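Local coordinates for xanthomonas outer protein D (Xanthomonas euvesicatoria, PDB 2OIX) that is a type III secreted effector whose Ulp1-type cysteine protease domain, present here as an inactive catalytic fragment, removes SUMO from modified proteins, at residues 91-96 with 122-128; 2-6 with 134-138; 38-42 with 110-115. The protein carries 1 engineered substitution. Residue numbers count along the deposited sequence, not the author numbering.

Contact 1: residues 91-96 with 122-128; sequences AYHYDS and THEMPIA
Tyr-94 (chi1 m) lays one face of its ring over CG of Met-125, CE1 standing 3.4 Å from Met-125 CB, while its CB meets CD1 of Ile-127 at 3.7 Å. Met-125, m in all three chi angles, also reaches Tyr-92: CG lies 3.8 Å from Tyr-92 CB, and SD sits at the ring edge, 5.2 Å from the centroid, a Met-aromatic contact. The rings of Tyr-92 and His-123 lie nearly parallel (25°) but are slid apart, centroids 5.6 Å distant, barely overlapping. Under these side chains, extended strands 91-94 and 123-125 run parallel, axes 4.7 Å apart at closest and twisted by -36°, with Tyr-92 beside His-123 and His-93 beside Glu-124. His-123 N donates to Ala-91 O (2.9 Å), His-93 N to His-123 O (2.8 Å) and Met-125 N to His-93 O (2.8 Å). These are the two strands of a beta-alpha-beta unit at the sheet edge, whose connecting helix 102-114 packs on the opposite face, that of His-93 and Glu-124. There His-93 (chi1 t) donates from ND1 to Glu-124 OE1 at 3.1 Å, and its NE2 is hydrogen-bonded to Ser-77; Glu-124 also pairs with Arg-105. Water 2 links Asp-95 OD1 (2.7 Å) to Glu-124 OE2 (3.2 Å). Ile-127 CG2 packs 3.2 Å from Asp-95 O. Asp-95 OD2 binds His-75, consistent with the Asp-His pair of the Ulp1-family catalytic triad.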
loop_
_atom_site.group_PDB
_atom_site.type_symbol
_atom_site.label_atom_id
_atom_site.label_comp_id
_atom_site.label_asym_id
_atom_site.label_seq_id
_atom_site.Cartn_x
_atom_site.Cartn_y
_atom_site.Cartn_z
ATOM N N ALA A 91 -11.256 -0.910 -3.486
ATOM C CA ALA A 91 -9.933 -1.500 -3.230
ATOM C C ALA A 91 -9.209 -1.664 -4.563
ATOM O O ALA A 91 -9.850 -2.015 -5.596
ATOM C CB ALA A 91 -10.130 -2.847 -2.489
ATOM N N TYR A 92 -7.896 -1.351 -4.588
ATOM C CA TYR A 92 -7.112 -1.258 -5.790
ATOM C C TYR A 92 -5.794 -1.994 -5.570
ATOM O O TYR A 92 -5.102 -1.748 -4.570
ATOM C CB TYR A 92 -6.740 0.201 -6.086
ATOM C CG TYR A 92 -7.968 1.115 -6.115
ATOM C CD1 TYR A 92 -8.698 1.314 -7.321
ATOM C CD2 TYR A 92 -8.383 1.802 -4.956
ATOM C CE1 TYR A 92 -9.860 2.162 -7.343
ATOM C CE2 TYR A 92 -9.562 2.670 -4.975
ATOM C CZ TYR A 92 -10.270 2.798 -6.174
ATOM O OH TYR A 92 -11.327 3.621 -6.234
ATOM N N HIS A 93 -5.484 -2.928 -6.460
ATOM C CA HIS A 93 -4.200 -3.645 -6.392
ATOM C C HIS A 93 -3.260 -3.301 -7.540
ATOM O O HIS A 93 -3.648 -3.408 -8.721
ATOM C CB HIS A 93 -4.478 -5.171 -6.294
ATOM C CG HIS A 93 -3.232 -5.989 -6.080
ATOM N ND1 HIS A 93 -2.882 -7.048 -6.890
ATOM C CD2 HIS A 93 -2.260 -5.906 -5.135
ATOM C CE1 HIS A 93 -1.730 -7.560 -6.484
ATOM N NE2 HIS A 93 -1.322 -6.874 -5.429
ATOM N N TYR A 94 -2.031 -2.892 -7.201
ATOM C CA TYR A 94 -0.988 -2.490 -8.160
ATOM C C TYR A 94 0.175 -3.475 -8.040
ATOM O O TYR A 94 0.780 -3.631 -6.963
ATOM C CB TYR A 94 -0.496 -1.062 -7.904
ATOM C CG TYR A 94 -1.609 0.023 -7.809
ATOM C CD1 TYR A 94 -1.964 0.752 -8.936
ATOM C CD2 TYR A 94 -2.211 0.362 -6.598
ATOM C CE1 TYR A 94 -2.929 1.761 -8.901
ATOM C CE2 TYR A 94 -3.207 1.384 -6.522
ATOM C CZ TYR A 94 -3.540 2.094 -7.703
ATOM O OH TYR A 94 -4.489 3.086 -7.683
ATOM N N ASP A 95 0.424 -4.174 -9.132
ATOM C CA ASP A 95 1.541 -5.120 -9.200
ATOM C C ASP A 95 2.422 -4.791 -10.396
ATOM O O ASP A 95 1.952 -4.745 -11.528
ATOM C CB ASP A 95 0.965 -6.544 -9.272
ATOM C CG ASP A 95 2.052 -7.633 -9.232
ATOM O OD1 ASP A 95 1.696 -8.811 -9.017
ATOM O OD2 ASP A 95 3.252 -7.342 -9.442
ATOM N N SER A 96 3.708 -4.567 -10.163
ATOM C CA SER A 96 4.538 -4.076 -11.179
ATOM C C SER A 96 5.204 -5.220 -11.953
ATOM O O SER A 96 6.012 -4.980 -12.903
ATOM C CB SER A 96 5.576 -3.199 -10.511
ATOM O OG SER A 96 6.351 -3.945 -9.586
ATOM N N THR A 122 -11.906 -6.065 -5.696
ATOM C CA THR A 122 -10.612 -5.357 -5.841
ATOM C C THR A 122 -10.213 -5.186 -7.313
ATOM O O THR A 122 -10.190 -6.173 -8.084
ATOM C CB THR A 122 -9.451 -6.092 -5.076
ATOM O OG1 THR A 122 -9.799 -6.249 -3.686
ATOM C CG2 THR A 122 -8.125 -5.376 -5.250
ATOM N N HIS A 123 -9.882 -3.961 -7.704
ATOM C CA HIS A 123 -9.565 -3.679 -9.089
ATOM C C HIS A 123 -8.114 -3.993 -9.318
ATOM O O HIS A 123 -7.269 -3.547 -8.540
ATOM C CB HIS A 123 -9.829 -2.210 -9.423
ATOM C CG HIS A 123 -11.241 -1.776 -9.214
ATOM N ND1 HIS A 123 -12.223 -2.000 -10.150
ATOM C CD2 HIS A 123 -11.837 -1.128 -8.186
ATOM C CE1 HIS A 123 -13.370 -1.508 -9.708
ATOM N NE2 HIS A 123 -13.166 -0.982 -8.513
ATOM N N GLU A 124 -7.791 -4.786 -10.335
ATOM C CA GLU A 124 -6.384 -4.933 -10.714
ATOM C C GLU A 124 -5.952 -3.735 -11.562
ATOM O O GLU A 124 -6.334 -3.627 -12.732
ATOM C CB GLU A 124 -6.147 -6.238 -11.493
ATOM C CG GLU A 124 -4.678 -6.628 -11.628
ATOM C CD GLU A 124 -4.012 -7.033 -10.279
ATOM O OE1 GLU A 124 -4.719 -7.440 -9.334
ATOM O OE2 GLU A 124 -2.778 -6.943 -10.187
ATOM N N MET A 125 -5.117 -2.868 -10.993
ATOM C CA MET A 125 -4.812 -1.569 -11.597
ATOM C C MET A 125 -3.485 -1.522 -12.305
ATOM O O MET A 125 -2.547 -2.194 -11.894
ATOM C CB MET A 125 -4.824 -0.489 -10.526
ATOM C CG MET A 125 -6.141 -0.385 -9.802
ATOM S SD MET A 125 -7.387 0.386 -10.798
ATOM C CE MET A 125 -6.869 2.104 -10.826
ATOM N N PRO A 126 -3.405 -0.716 -13.386
ATOM C CA PRO A 126 -2.119 -0.520 -14.040
ATOM C C PRO A 126 -1.153 0.343 -13.215
ATOM O O PRO A 126 -1.524 1.391 -12.605
ATOM C CB PRO A 126 -2.485 0.154 -15.365
ATOM C CG PRO A 126 -3.763 0.903 -15.084
ATOM C CD PRO A 126 -4.494 0.052 -14.037
ATOM N N ILE A 127 0.090 -0.129 -13.211
ATOM C CA ILE A 127 1.205 0.554 -12.599
ATOM C C ILE A 127 2.405 0.321 -13.519
ATOM O O ILE A 127 2.495 -0.724 -14.164
ATOM C CB ILE A 127 1.486 0.004 -11.200
ATOM C CG1 ILE A 127 2.624 0.769 -10.524
ATOM C CG2 ILE A 127 1.756 -1.521 -11.267
ATOM C CD1 ILE A 127 2.574 0.706 -9.007
ATOM N N ALA A 128 3.306 1.294 -13.581
ATOM C CA ALA A 128 4.542 1.131 -14.352
ATOM C C ALA A 128 5.088 -0.289 -14.128
ATOM O O ALA A 128 5.122 -0.773 -12.981
ATOM C CB ALA A 128 5.566 2.174 -13.936
HETATM O O HOH W 1 -1.727 -4.435 -11.142
HETATM O O HOH W 2 -0.914 -9.392 -9.155
#

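Contact 2: residues 2-6 with 134-138; sequences TSWLL and YSAGD. Engineered in segment 134-138: Ala-136 (natural residue Cys).
Thr-2 begins an irregular, extended run by bringing its O 3.3 Å from CD2 of the Tyr-134 ring. Ser-3 follows with its CA over one face of that ring; its side chain points away, and its O, 3.5 Å from Tyr-134 O, faces another acceptor and is bonded instead to Arg-171. At the next residue Trp-4 CA lies 4.8 Å from Tyr-134 CA. Trp-4 adopts chi1 p, chi2 95°, bringing its CE3 to 3.3 Å from Tyr-134 CE1. The six-membered ring of Trp-4 and the Tyr-134 ring (chi1 m) are nearly parallel (25°) but slid apart, with centroids 5.6 Å apart and little overlap. No direct hydrogen bond joins the segments. Water 3 bridges them, accepting from Leu-5 N (3.2 Å) and Gly-137 N (3.1 Å) and donating to Tyr-134 O (2.6 Å). Leu-5 (chi1 m, chi2 t) points toward the first turn of helix 136-153, its CD1 3.7 Å from Gly-137 C; a CB on Gly-137 would clash with Leu-5 CB. Leu-5 O is held by Trp-76, and Asp-138, close behind Gly-137, pairs with Arg-171. Ser-135 is the helix N-cap residue, and the engineered Ala-136, a Cys in the natural protein, opens the helix against His-75. A cysteine in the buried first turn of a helix, facing a histidine, is consistent with the nucleophile position of the Ulp1-family cysteine protease active site.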
loop_
_atom_site.group_PDB
_atom_site.type_symbol
_atom_site.label_atom_id
_atom_site.label_comp_id
_atom_site.label_asym_id
_atom_site.label_seq_id
_atom_site.Cartn_x
_atom_site.Cartn_y
_atom_site.Cartn_z
ATOM N N THR A 2 19.561 -2.930 -7.376
ATOM C CA THR A 2 20.697 -3.881 -7.148
ATOM C C THR A 2 20.475 -4.805 -5.945
ATOM O O THR A 2 20.958 -5.943 -5.934
ATOM C CB THR A 2 22.063 -3.148 -7.004
ATOM O OG1 THR A 2 23.111 -4.114 -6.873
ATOM C CG2 THR A 2 22.083 -2.218 -5.782
ATOM N N SER A 3 19.763 -4.291 -4.941
ATOM C CA SER A 3 19.375 -5.048 -3.759
ATOM C C SER A 3 17.873 -4.859 -3.563
ATOM O O SER A 3 17.278 -3.951 -4.152
ATOM C CB SER A 3 20.135 -4.545 -2.527
ATOM O OG SER A 3 19.680 -3.256 -2.121
ATOM N N TRP A 4 17.258 -5.699 -2.738
ATOM C CA TRP A 4 15.829 -5.569 -2.504
ATOM C C TRP A 4 15.501 -4.870 -1.187
ATOM O O TRP A 4 16.305 -4.871 -0.250
ATOM C CB TRP A 4 15.103 -6.914 -2.660
ATOM C CG TRP A 4 15.425 -7.961 -1.629
ATOM C CD1 TRP A 4 14.722 -8.231 -0.474
ATOM C CD2 TRP A 4 16.510 -8.905 -1.665
ATOM N NE1 TRP A 4 15.313 -9.282 0.204
ATOM C CE2 TRP A 4 16.412 -9.706 -0.500
ATOM C CE3 TRP A 4 17.561 -9.147 -2.565
ATOM C CZ2 TRP A 4 17.320 -10.729 -0.216
ATOM C CZ3 TRP A 4 18.465 -10.169 -2.282
ATOM C CH2 TRP A 4 18.338 -10.945 -1.113
ATOM N N LEU A 5 14.335 -4.233 -1.154
ATOM C CA LEU A 5 13.841 -3.551 0.038
ATOM C C LEU A 5 13.227 -4.541 1.026
ATOM O O LEU A 5 12.517 -5.458 0.615
ATOM C CB LEU A 5 12.799 -2.483 -0.337
ATOM C CG LEU A 5 13.256 -1.258 -1.140
ATOM C CD1 LEU A 5 12.159 -0.173 -1.090
ATOM C CD2 LEU A 5 14.597 -0.680 -0.717
ATOM N N LEU A 6 13.531 -4.361 2.316
ATOM C CA LEU A 6 12.941 -5.155 3.415
ATOM C C LEU A 6 11.745 -4.411 4.025
ATOM O O LEU A 6 11.546 -3.239 3.729
ATOM C CB LEU A 6 13.989 -5.404 4.498
ATOM C CG LEU A 6 15.341 -5.978 4.049
ATOM C CD1 LEU A 6 16.253 -6.244 5.250
ATOM C CD2 LEU A 6 15.179 -7.248 3.254
ATOM N N TYR A 134 14.383 -6.713 -8.404
ATOM C CA TYR A 134 14.819 -6.022 -7.183
ATOM C C TYR A 134 14.095 -4.693 -6.877
ATOM O O TYR A 134 14.179 -4.158 -5.746
ATOM C CB TYR A 134 16.336 -5.809 -7.209
ATOM C CG TYR A 134 17.126 -7.085 -6.948
ATOM C CD1 TYR A 134 16.601 -8.107 -6.139
ATOM C CD2 TYR A 134 18.406 -7.259 -7.474
ATOM C CE1 TYR A 134 17.336 -9.284 -5.887
ATOM C CE2 TYR A 134 19.142 -8.420 -7.225
ATOM C CZ TYR A 134 18.600 -9.425 -6.429
ATOM O OH TYR A 134 19.320 -10.585 -6.171
ATOM N N SER A 135 13.374 -4.173 -7.871
ATOM C CA SER A 135 12.687 -2.883 -7.720
ATOM C C SER A 135 11.168 -2.926 -7.434
ATOM O O SER A 135 10.511 -1.886 -7.459
ATOM C CB SER A 135 13.008 -1.991 -8.921
ATOM O OG SER A 135 12.640 -2.629 -10.141
ATOM N N ALA A 136 10.605 -4.090 -7.119
ATOM C CA ALA A 136 9.183 -4.126 -6.759
ATOM C C ALA A 136 8.956 -3.112 -5.620
ATOM O O ALA A 136 8.017 -2.319 -5.662
ATOM C CB ALA A 136 8.737 -5.544 -6.389
ATOM N N GLY A 137 9.881 -3.083 -4.658
ATOM C CA GLY A 137 9.834 -2.172 -3.508
ATOM C C GLY A 137 9.775 -0.695 -3.849
ATOM O O GLY A 137 8.989 0.055 -3.249
ATOM N N ASP A 138 10.636 -0.273 -4.773
ATOM C CA ASP A 138 10.652 1.086 -5.273
ATOM C C ASP A 138 9.276 1.458 -5.865
ATOM O O ASP A 138 8.768 2.570 -5.645
ATOM C CB ASP A 138 11.751 1.238 -6.334
ATOM C CG ASP A 138 13.173 0.821 -5.828
ATOM O OD1 ASP A 138 14.158 1.599 -6.007
ATOM O OD2 ASP A 138 13.357 -0.314 -5.341
HETATM O O HOH W 3 12.497 -4.442 -3.815
#

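Contact 3: residues 38-42 with 110-115; sequences VTMLS and MAAYHL
This is a small packing contact between two helix ends, beside helix 46-57 and against strand 64-71 of the sheet: the C-terminal part of helix 35-40, together with Leu-41 and Ser-42, leans on the last turns of helix 102-114. It buries 282 Å² in all, with no hydrogen bond across. Leu-41 does most of the work. Its CB points toward the other helix, and with chi1 m and chi2 t its CD1 lies 4.2 Å from Ala-111 CB, 3.9 Å from Ala-111 O and 3.9 Å from Leu-115 CG, while its CB meets His-114 CB at 3.8 Å. The backbones come closest at this point, with the CA atoms of Leu-41 and His-114 5.9 Å apart. His-114 (chi1 m, chi2 -60°) turns one ring face to the carbonyl of Leu-41, whose O is 3.3 Å from His-114 CG. Beside it, Ser-42 (chi1 m) sets OG 3.6 Å from His-114 CD2 and 3.9 Å from Met-110 CB. One turn back, Val-38 (chi1 t) adds a looser apolar contact, CG1 to Ala-111 CB at 4.4 Å. Each partner is held in helical or turn geometry: Leu-41 N bonds Val-38 O at 3.2 Å, Ser-42 N bonds Thr-39 O at 3.2 Å, and His-114 N bonds Met-110 O at 2.8 Å. Helix 46-57 ties both sides together, Gln-49 bonding Leu-41 O and Gln-53 bonding His-114 O, with Ala-52 against Leu-41 and Leu-56 against Leu-115. Strand 64-71 lies beneath, its Leu-67 touching both Val-38 and Leu-115.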
loop_
_atom_site.group_PDB
_atom_site.type_symbol
_atom_site.label_atom_id
_atom_site.label_comp_id
_atom_site.label_asym_id
_atom_site.label_seq_id
_atom_site.Cartn_x
_atom_site.Cartn_y
_atom_site.Cartn_z
ATOM N N VAL A 38 0.363 -6.165 7.944
ATOM C CA VAL A 38 -0.429 -6.710 6.807
ATOM C C VAL A 38 -0.341 -8.275 6.767
ATOM O O VAL A 38 -1.349 -8.988 6.681
ATOM C CB VAL A 38 -0.000 -6.059 5.428
ATOM C CG1 VAL A 38 -0.870 -6.619 4.339
ATOM C CG2 VAL A 38 -0.255 -4.572 5.497
ATOM N N THR A 39 0.870 -8.794 6.858
ATOM C CA THR A 39 1.129 -10.227 6.832
ATOM C C THR A 39 0.353 -10.937 7.965
ATOM O O THR A 39 -0.231 -12.004 7.782
ATOM C CB THR A 39 2.657 -10.474 6.916
ATOM O OG1 THR A 39 3.300 -9.856 5.787
ATOM C CG2 THR A 39 2.992 -11.973 6.947
ATOM N N MET A 40 0.300 -10.302 9.125
ATOM C CA MET A 40 -0.361 -10.859 10.288
ATOM C C MET A 40 -1.888 -11.044 10.187
ATOM O O MET A 40 -2.460 -11.818 10.955
ATOM C CB MET A 40 -0.029 -10.017 11.507
ATOM C CG MET A 40 1.323 -10.330 12.153
ATOM S SD MET A 40 1.647 -8.931 13.244
ATOM C CE MET A 40 0.198 -9.039 14.337
ATOM N N LEU A 41 -2.551 -10.346 9.258
ATOM C CA LEU A 41 -3.998 -10.580 9.025
ATOM C C LEU A 41 -4.276 -12.071 8.745
ATOM O O LEU A 41 -5.343 -12.619 9.099
ATOM C CB LEU A 41 -4.512 -9.696 7.872
ATOM C CG LEU A 41 -4.570 -8.163 8.035
ATOM C CD1 LEU A 41 -4.805 -7.503 6.656
ATOM C CD2 LEU A 41 -5.606 -7.671 9.055
ATOM N N SER A 42 -3.302 -12.731 8.124
ATOM C CA SER A 42 -3.420 -14.135 7.727
ATOM C C SER A 42 -2.872 -15.126 8.769
ATOM O O SER A 42 -3.052 -16.334 8.630
ATOM C CB SER A 42 -2.708 -14.340 6.390
ATOM O OG SER A 42 -3.310 -13.557 5.383
ATOM N N MET A 110 -6.304 -12.232 0.232
ATOM C CA MET A 110 -6.415 -12.692 1.632
ATOM C C MET A 110 -6.432 -11.483 2.555
ATOM O O MET A 110 -7.231 -11.439 3.475
ATOM C CB MET A 110 -5.225 -13.569 2.017
ATOM C CG MET A 110 -5.246 -14.988 1.399
ATOM S SD MET A 110 -6.836 -15.842 1.581
ATOM C CE MET A 110 -6.989 -16.050 3.367
ATOM N N ALA A 111 -5.573 -10.495 2.283
ATOM C CA ALA A 111 -5.578 -9.245 3.043
ATOM C C ALA A 111 -6.974 -8.602 2.986
ATOM O O ALA A 111 -7.548 -8.285 4.039
ATOM C CB ALA A 111 -4.491 -8.258 2.545
ATOM N N ALA A 112 -7.523 -8.458 1.774
ATOM C CA ALA A 112 -8.875 -7.890 1.577
ATOM C C ALA A 112 -9.885 -8.709 2.313
ATOM O O ALA A 112 -10.719 -8.187 3.030
ATOM C CB ALA A 112 -9.235 -7.809 0.095
ATOM N N TYR A 113 -9.798 -10.019 2.162
ATOM C CA TYR A 113 -10.725 -10.908 2.874
ATOM C C TYR A 113 -10.694 -10.706 4.402
ATOM O O TYR A 113 -11.730 -10.583 5.041
ATOM C CB TYR A 113 -10.381 -12.358 2.566
ATOM C CG TYR A 113 -11.180 -13.345 3.379
ATOM C CD1 TYR A 113 -12.479 -13.680 3.012
ATOM C CD2 TYR A 113 -10.617 -13.980 4.498
ATOM C CE1 TYR A 113 -13.213 -14.588 3.753
ATOM C CE2 TYR A 113 -11.341 -14.892 5.240
ATOM C CZ TYR A 113 -12.631 -15.189 4.864
ATOM O OH TYR A 113 -13.337 -16.088 5.610
ATOM N N HIS A 114 -9.491 -10.675 4.978
ATOM C CA HIS A 114 -9.345 -10.497 6.431
ATOM C C HIS A 114 -9.633 -9.076 6.930
ATOM O O HIS A 114 -9.740 -8.859 8.133
ATOM C CB HIS A 114 -7.957 -10.931 6.885
ATOM C CG HIS A 114 -7.743 -12.408 6.820
ATOM N ND1 HIS A 114 -8.507 -13.300 7.537
ATOM C CD2 HIS A 114 -6.830 -13.144 6.148
ATOM C CE1 HIS A 114 -8.092 -14.529 7.284
ATOM N NE2 HIS A 114 -7.080 -14.460 6.438
ATOM N N LEU A 115 -9.743 -8.123 6.009
ATOM C CA LEU A 115 -10.180 -6.767 6.354
ATOM C C LEU A 115 -11.704 -6.624 6.313
ATOM O O LEU A 115 -12.232 -5.511 6.491
ATOM C CB LEU A 115 -9.503 -5.712 5.451
ATOM C CG LEU A 115 -8.041 -5.428 5.821
ATOM C CD1 LEU A 115 -7.387 -4.684 4.678
ATOM C CD2 LEU A 115 -7.816 -4.704 7.161
#

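Overall arrangement
From the N terminus, residues 2-6 come first and meet 134-138 much later in the chain, so contact 2 closes a loop of 127 residues within which contacts 1 and 3 both lie. Contact 3 closes one of 67 residues between 38-42 and 110-115; contact 1 closes one of 25, about half of it helix 102-114. Contacts 3 and 1 cross, since 110-115 falls between 91-96 and 122-128, and Ala-112 touches Thr-122. Contact 1 also reaches contact 2, where Ser-96 packs on Ala-136. Contacts 2 and 3 do not touch, their nearest atoms about 10 Å apart. Together they tie the N-terminal segment to the start of helix 136-153, join edge strand 123-125 to strand 90-94, and set helix 102-114 against helix 35-40.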